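PDB 4OXI: enterobactin synthetase component F-related protein from Vibrio cholerae serotype O1, which probably activates glycine with ATP as glycyl-adenylate, serving as an adenylation domain in a lipopolysaccharide modification pathway linked to antimicrobial peptide resistance. Local coordinates for residues E80-D83 with M84-L88; S87-D90 with Y91-Q95; E198-V201 with E202-V205. All blocks are in the same frame, centred on the assembly; numbering follows the deposited sequence.

Contact 1 (E80-D83 with M84-L88); sequences EMTD and MALSL
Met84 reaches back along helix 78-95 and lays its terminal methyl against Glu80 and Met81, a worked example of a flexible side chain moulding itself to the preceding turn. Its CB sits beside Met81 O, and CG leans on the carbonyl oxygen of Glu80. The chain is extended through chi2 (175°) but bends at chi3 (-82°), and this final bend returns the methyl to the helix: CE lies 3.2 Å from Glu80 O. The same methyl is 3.9 Å from Met81 SD, where the two methionines pass at a slant. Glu80 O therefore has two neighbours from one residue, since Met84 N also donates to it, at 3.3 Å. Met81 continues the apolar patch onto Trp115 of helix 108-119, while Met84 abuts Tyr76 and Ser112.

On another side of the helix, Thr82 and Leu86 run alongside each other, with Thr82 CG2 3.9 Å from Leu86 CD1. The hydroxyl of Thr82 is turned instead to Tyr78 O, one turn earlier.

The polar focus is Asp83 O, which accepts two bonds from a single serine. Ser87 N approaches at 3.1 Å and Ser87 OG at 2.6 Å, from opposite faces of the carbonyl plane. The hydroxyl can do this because it stands beside its own backbone N (chi1 -63°), facing back toward the preceding turn. Ser87 OG is in turn bonded to Thr197 N, and Asp83 OD1 to Gln199 N and Gln79 NE2. With its proton committed to Asp83 O and its oxygen engaged by a backbone amide, the buried Ser87 hydroxyl is satisfied in both roles, and its rotation should be fixed; these bonds join the helix to the loop that carries Thr197 and Gln199.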
loop_
_atom_site.group_PDB
_atom_site.type_symbol
_atom_site.label_atom_id
_atom_site.label_comp_id
_atom_site.label_asym_id
_atom_site.label_seq_id
_atom_site.Cartn_x
_atom_site.Cartn_y
_atom_site.Cartn_z
ATOM N N GLU A 80 15.056 -6.964 20.384
ATOM C CA GLU A 80 13.845 -6.554 21.075
ATOM C C GLU A 80 12.613 -6.756 20.194
ATOM O O GLU A 80 11.571 -7.170 20.680
ATOM C CB GLU A 80 13.949 -5.095 21.527
ATOM C CG GLU A 80 14.970 -4.864 22.644
ATOM C CD GLU A 80 15.359 -3.386 22.794
ATOM O OE1 GLU A 80 15.134 -2.592 21.848
ATOM O OE2 GLU A 80 15.905 -3.023 23.854
ATOM N N MET A 81 12.724 -6.452 18.902
ATOM C CA MET A 81 11.595 -6.651 17.986
ATOM C C MET A 81 11.311 -8.143 17.829
ATOM O O MET A 81 10.154 -8.564 17.724
ATOM C CB MET A 81 11.878 -6.020 16.614
ATOM C CG MET A 81 11.849 -4.489 16.608
ATOM S SD MET A 81 10.241 -3.824 17.124
ATOM C CE MET A 81 9.155 -4.553 15.885
ATOM N N THR A 82 12.372 -8.945 17.823
ATOM C CA THR A 82 12.220 -10.390 17.690
ATOM C C THR A 82 11.511 -10.993 18.901
ATOM O O THR A 82 10.657 -11.857 18.744
ATOM C CB THR A 82 13.565 -11.064 17.445
ATOM O OG1 THR A 82 14.100 -10.564 16.206
ATOM C CG2 THR A 82 13.399 -12.586 17.358
ATOM N N ASP A 83 11.830 -10.513 20.100
ATOM C CA ASP A 83 11.168 -11.001 21.304
ATOM C C ASP A 83 9.668 -10.715 21.241
ATOM O O ASP A 83 8.853 -11.565 21.584
ATOM C CB ASP A 83 11.737 -10.334 22.572
ATOM C CG ASP A 83 13.206 -10.690 22.842
ATOM O OD1 ASP A 83 13.711 -11.699 22.295
ATOM O OD2 ASP A 83 13.853 -9.950 23.625
ATOM N N MET A 84 9.305 -9.500 20.841
ATOM C CA MET A 84 7.898 -9.140 20.767
ATOM C C MET A 84 7.204 -9.939 19.664
ATOM O O MET A 84 6.136 -10.490 19.879
ATOM C CB MET A 84 7.738 -7.643 20.530
ATOM C CG MET A 84 7.906 -6.826 21.788
ATOM S SD MET A 84 7.842 -5.065 21.447
ATOM C CE MET A 84 9.527 -4.745 20.897
ATOM N N ALA A 85 7.836 -10.023 18.502
ATOM C CA ALA A 85 7.244 -10.693 17.353
ATOM C C ALA A 85 7.015 -12.190 17.604
ATOM O O ALA A 85 5.903 -12.681 17.423
ATOM C CB ALA A 85 8.099 -10.469 16.121
ATOM N N LEU A 86 8.048 -12.907 18.044
ATOM C CA LEU A 86 7.896 -14.329 18.334
ATOM C C LEU A 86 7.032 -14.615 19.562
ATOM O O LEU A 86 6.455 -15.697 19.664
ATOM C CB LEU A 86 9.248 -15.035 18.465
ATOM C CG LEU A 86 10.151 -15.033 17.237
ATOM C CD1 LEU A 86 11.370 -15.921 17.497
ATOM C CD2 LEU A 86 9.394 -15.501 16.004
ATOM N N SER A 87 6.911 -13.671 20.488
ATOM C CA SER A 87 5.962 -13.879 21.584
ATOM C C SER A 87 4.526 -13.865 21.064
ATOM O O SER A 87 3.709 -14.722 21.426
ATOM C CB SER A 87 6.127 -12.824 22.684
ATOM O OG SER A 87 7.406 -12.913 23.293
ATOM N N LEU A 88 4.205 -12.876 20.241
ATOM C CA LEU A 88 2.869 -12.801 19.660
ATOM C C LEU A 88 2.613 -14.022 18.784
ATOM O O LEU A 88 1.588 -14.691 18.903
ATOM C CB LEU A 88 2.735 -11.525 18.825
ATOM C CG LEU A 88 2.650 -10.238 19.648
ATOM C CD1 LEU A 88 2.864 -9.023 18.749
ATOM C CD2 LEU A 88 1.298 -10.157 20.360
#

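Contact 2 (S87-D90 with Y91-Q95); sequences SLSD and YWHLQ
Leu88 and Trp92, one helical turn apart, meet through the face of the indole. Leu88 CB stands 4.2 Å from the centroid of the six-membered ring and only 9° off its normal, a CH-pi contact. Leu88 O lies over the same face, nearer the five-membered ring, 3.4 Å from Trp92 CG. That oxygen also accepts the backbone bond of Trp92 N at 2.9 Å, so one carbonyl is held by an N-H and overlaid by the ring of the same residue. The side chain gets there because its CG stands beside the backbone N (chi1 -69°), which tips the indole back toward the preceding turn.

The next pair repeats the scheme with a smaller ring. Ser89 O accepts from His93 N and lies over one face of the imidazole, 3.3 Å from His93 CG, while Ser89 OG approaches the far end of the ring, 3.9 Å from CE1. At the last step Leu94 CG packs on Asp90 O at 3.2 Å.

A second shell fixes these rings. Trp92 makes an edge-to-face contact with Tyr172 and is wedged against Ala113 and Ala116 of helix 108-119; His93 NE2 is tied to Gly120 O, just beyond that helix. Tyr91, whose CG is anti to the backbone N, leads away from the preceding turn and bonds through OH to His192 ND1, its ring meeting the histidine at about 70°. Tyr172 and His192 belong to strands 170-173 and 190-193, two neighbours at one side of a five-stranded parallel sheet. A helix whose Trp92 and Tyr91 meet residues of adjacent strands, while Leu88 and Trp92 pack on the neighbouring helix 108-119, is typical of the layered alpha/beta architecture found in the large N-terminal part of adenylate-forming enzymes.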
loop_
_atom_site.group_PDB
_atom_site.type_symbol
_atom_site.label_atom_id
_atom_site.label_comp_id
_atom_site.label_asym_id
_atom_site.label_seq_id
_atom_site.Cartn_x
_atom_site.Cartn_y
_atom_site.Cartn_z
ATOM N N SER A 87 6.911 -13.671 20.488
ATOM C CA SER A 87 5.962 -13.879 21.584
ATOM C C SER A 87 4.526 -13.865 21.064
ATOM O O SER A 87 3.709 -14.722 21.426
ATOM C CB SER A 87 6.127 -12.824 22.684
ATOM O OG SER A 87 7.406 -12.913 23.293
ATOM N N LEU A 88 4.205 -12.876 20.241
ATOM C CA LEU A 88 2.869 -12.801 19.660
ATOM C C LEU A 88 2.613 -14.022 18.784
ATOM O O LEU A 88 1.588 -14.691 18.903
ATOM C CB LEU A 88 2.735 -11.525 18.825
ATOM C CG LEU A 88 2.650 -10.238 19.648
ATOM C CD1 LEU A 88 2.864 -9.023 18.749
ATOM C CD2 LEU A 88 1.298 -10.157 20.360
ATOM N N SER A 89 3.569 -14.317 17.914
ATOM C CA SER A 89 3.457 -15.434 16.973
ATOM C C SER A 89 3.255 -16.801 17.664
ATOM O O SER A 89 2.403 -17.607 17.252
ATOM C CB SER A 89 4.705 -15.445 16.089
ATOM O OG SER A 89 4.654 -16.494 15.161
ATOM N N ASP A 90 4.026 -17.065 18.715
ATOM C CA ASP A 90 3.878 -18.320 19.448
ATOM C C ASP A 90 2.485 -18.433 20.039
ATOM O O ASP A 90 1.873 -19.489 19.996
ATOM C CB ASP A 90 4.903 -18.424 20.581
ATOM C CG ASP A 90 6.302 -18.744 20.087
ATOM O OD1 ASP A 90 6.460 -19.086 18.887
ATOM O OD2 ASP A 90 7.245 -18.653 20.909
ATOM N N TYR A 91 1.992 -17.342 20.612
ATOM C CA TYR A 91 0.689 -17.343 21.245
ATOM C C TYR A 91 -0.402 -17.600 20.188
ATOM O O TYR A 91 -1.268 -18.466 20.377
ATOM C CB TYR A 91 0.485 -16.012 21.977
ATOM C CG TYR A 91 -0.667 -15.959 22.955
ATOM C CD1 TYR A 91 -0.440 -15.920 24.331
ATOM C CD2 TYR A 91 -1.977 -15.916 22.509
ATOM C CE1 TYR A 91 -1.497 -15.848 25.228
ATOM C CE2 TYR A 91 -3.037 -15.847 23.393
ATOM C CZ TYR A 91 -2.792 -15.811 24.745
ATOM O OH TYR A 91 -3.856 -15.730 25.614
ATOM N N TRP A 92 -0.344 -16.872 19.072
ATOM C CA TRP A 92 -1.301 -17.062 17.973
ATOM C C TRP A 92 -1.303 -18.486 17.412
ATOM O O TRP A 92 -2.355 -19.010 17.097
ATOM C CB TRP A 92 -1.012 -16.075 16.839
ATOM C CG TRP A 92 -1.319 -14.671 17.205
ATOM C CD1 TRP A 92 -2.174 -14.251 18.182
ATOM C CD2 TRP A 92 -0.775 -13.483 16.604
ATOM N NE1 TRP A 92 -2.200 -12.876 18.226
ATOM C CE2 TRP A 92 -1.347 -12.381 17.269
ATOM C CE3 TRP A 92 0.137 -13.248 15.569
ATOM C CZ2 TRP A 92 -1.041 -11.058 16.931
ATOM C CZ3 TRP A 92 0.437 -11.927 15.223
ATOM C CH2 TRP A 92 -0.143 -10.854 15.908
ATOM N N HIS A 93 -0.126 -19.094 17.264
ATOM C CA HIS A 93 -0.024 -20.495 16.845
ATOM C C HIS A 93 -0.775 -21.426 17.795
ATOM O O HIS A 93 -1.521 -22.306 17.354
ATOM C CB HIS A 93 1.439 -20.936 16.772
ATOM C CG HIS A 93 2.145 -20.461 15.543
ATOM N ND1 HIS A 93 3.496 -20.649 15.345
ATOM C CD2 HIS A 93 1.688 -19.805 14.450
ATOM C CE1 HIS A 93 3.840 -20.135 14.176
ATOM N NE2 HIS A 93 2.764 -19.614 13.615
ATOM N N LEU A 94 -0.574 -21.228 19.096
ATOM C CA LEU A 94 -1.245 -22.039 20.104
ATOM C C LEU A 94 -2.742 -21.791 20.093
ATOM O O LEU A 94 -3.521 -22.676 20.442
ATOM C CB LEU A 94 -0.678 -21.743 21.491
ATOM C CG LEU A 94 0.816 -22.041 21.606
ATOM C CD1 LEU A 94 1.276 -21.794 23.031
ATOM C CD2 LEU A 94 1.125 -23.479 21.199
ATOM N N GLN A 95 -3.147 -20.588 19.699
ATOM C CA GLN A 95 -4.567 -20.250 19.587
ATOM C C GLN A 95 -5.167 -20.741 18.276
ATOM O O GLN A 95 -6.378 -20.734 18.111
ATOM C CB GLN A 95 -4.764 -18.730 19.675
ATOM C CG GLN A 95 -4.621 -18.156 21.081
ATOM C CD GLN A 95 -5.766 -18.579 21.980
ATOM O OE1 GLN A 95 -5.607 -19.445 22.837
ATOM N NE2 GLN A 95 -6.927 -17.983 21.777
#

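Contact 3 (E198-V201 with E202-V205); sequences EQDV and ELLV
Asp200 OD1 accepts the backbone N-H of Glu202 at 3.0 Å, in a bond bent to 147° at the hydrogen. The amide comes from above the carboxylate plane. With CG anti to the backbone N (chi1 -167°), the Asp200 carboxylate is swung beside its own carbonyl carbon, over the peptides that follow. The aliphatic start of Glu202 crowds the same oxygen, its CG lying 3.3 Å from Asp200 OD1. Beyond this point the two acidic side chains part: Glu202 bends at chi2, its carboxylate is turned 57° from that of Asp200, and its OE1 forms a salt bridge with Arg64.

The side-chain bond makes an Asx turn, and it coincides with a beta turn close to type I, closed by Leu203 N donating to Asp200 O at 3.2 Å, with Val201 and Glu202 at its two central positions. Leu203 crosses the aspartate at about a right angle, CD1 3.7 Å from Asp200 OD2. A further turn is only weakly closed, Leu204 N lying 3.4 Å from Val201 O, but that oxygen is also bonded by Gln61 NE2. Leu204 touches Leu57 and Ile60 of helix 51-62 and Leu86 of helix 78-95.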
loop_
_atom_site.group_PDB
_atom_site.type_symbol
_atom_site.label_atom_id
_atom_site.label_comp_id
_atom_site.label_asym_id
_atom_site.label_seq_id
_atom_site.Cartn_x
_atom_site.Cartn_y
_atom_site.Cartn_z
ATOM N N GLU A 198 11.891 -13.568 26.201
ATOM C CA GLU A 198 13.118 -13.421 25.424
ATOM C C GLU A 198 13.260 -14.613 24.490
ATOM O O GLU A 198 12.894 -15.721 24.855
ATOM C CB GLU A 198 14.326 -13.265 26.346
ATOM C CG GLU A 198 14.244 -11.977 27.180
ATOM C CD GLU A 198 15.523 -11.648 27.936
ATOM O OE1 GLU A 198 16.620 -12.046 27.479
ATOM O OE2 GLU A 198 15.421 -10.981 28.987
ATOM N N GLN A 199 13.751 -14.379 23.277
ATOM C CA GLN A 199 13.813 -15.425 22.252
ATOM C C GLN A 199 15.237 -15.587 21.735
ATOM O O GLN A 199 15.948 -14.609 21.522
ATOM C CB GLN A 199 12.879 -15.104 21.072
ATOM C CG GLN A 199 11.433 -14.739 21.451
ATOM C CD GLN A 199 10.589 -15.955 21.842
ATOM O OE1 GLN A 199 10.836 -17.069 21.376
ATOM N NE2 GLN A 199 9.578 -15.739 22.691
ATOM N N ASP A 200 15.648 -16.831 21.527
ATOM C CA ASP A 200 16.999 -17.127 21.077
ATOM C C ASP A 200 17.038 -16.994 19.567
ATOM O O ASP A 200 16.441 -17.804 18.855
ATOM C CB ASP A 200 17.393 -18.552 21.495
ATOM C CG ASP A 200 18.890 -18.834 21.341
ATOM O OD1 ASP A 200 19.588 -18.091 20.610
ATOM O OD2 ASP A 200 19.369 -19.818 21.953
ATOM N N VAL A 201 17.741 -15.974 19.079
ATOM C CA VAL A 201 17.827 -15.744 17.643
ATOM C C VAL A 201 18.739 -16.750 16.929
ATOM O O VAL A 201 18.702 -16.848 15.701
ATOM C CB VAL A 201 18.243 -14.299 17.306
ATOM C CG1 VAL A 201 17.275 -13.319 17.947
ATOM C CG2 VAL A 201 19.664 -14.033 17.753
ATOM N N GLU A 202 19.541 -17.497 17.691
ATOM C CA GLU A 202 20.355 -18.582 17.125
ATOM C C GLU A 202 19.441 -19.681 16.577
ATOM O O GLU A 202 19.772 -20.357 15.600
ATOM C CB GLU A 202 21.309 -19.165 18.181
ATOM C CG GLU A 202 22.331 -18.170 18.749
ATOM C CD GLU A 202 23.540 -17.974 17.842
ATOM O OE1 GLU A 202 24.102 -16.854 17.813
ATOM O OE2 GLU A 202 23.940 -18.949 17.167
ATOM N N LEU A 203 18.277 -19.821 17.207
ATOM C CA LEU A 203 17.311 -20.873 16.896
ATOM C C LEU A 203 16.345 -20.501 15.777
ATOM O O LEU A 203 15.573 -21.348 15.323
ATOM C CB LEU A 203 16.502 -21.219 18.152
ATOM C CG LEU A 203 17.012 -22.312 19.098
ATOM C CD1 LEU A 203 18.519 -22.215 19.323
ATOM C CD2 LEU A 203 16.260 -22.248 20.427
ATOM N N LEU A 204 16.379 -19.239 15.354
ATOM C CA LEU A 204 15.437 -18.705 14.368
ATOM C C LEU A 204 15.205 -19.593 13.139
ATOM O O LEU A 204 14.057 -19.849 12.754
ATOM C CB LEU A 204 15.879 -17.315 13.905
ATOM C CG LEU A 204 15.187 -16.097 14.512
ATOM C CD1 LEU A 204 15.281 -14.942 13.550
ATOM C CD2 LEU A 204 13.746 -16.403 14.808
ATOM N N VAL A 205 16.286 -20.061 12.525
ATOM C CA VAL A 205 16.182 -20.800 11.264
ATOM C C VAL A 205 15.508 -22.185 11.374
ATOM O O VAL A 205 14.960 -22.689 10.394
ATOM C CB VAL A 205 17.557 -20.898 10.566
ATOM C CG1 VAL A 205 17.414 -21.460 9.157
ATOM C CG2 VAL A 205 18.207 -19.525 10.512
#

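How the contacts relate
Contacts 1 and 2 are overlapping stretches of one helix, 78-95; they share Ser87 and Leu88, and their centres lie about 10 Å apart. Contact 3 comes much later in the chain, in the loop between strands 190-193 and 216-222, yet its centre is again about 10 Å from that of contact 1 and about 15 Å from that of contact 2. The loop docks mainly on the part of the helix that belongs to contact 1, and at the shared Ser87 its OG packs 3.6 Å from Gln199 NE2. Helix and loop thus join distant parts of the sequence on one flank of the protein, within the AMP-binding family region.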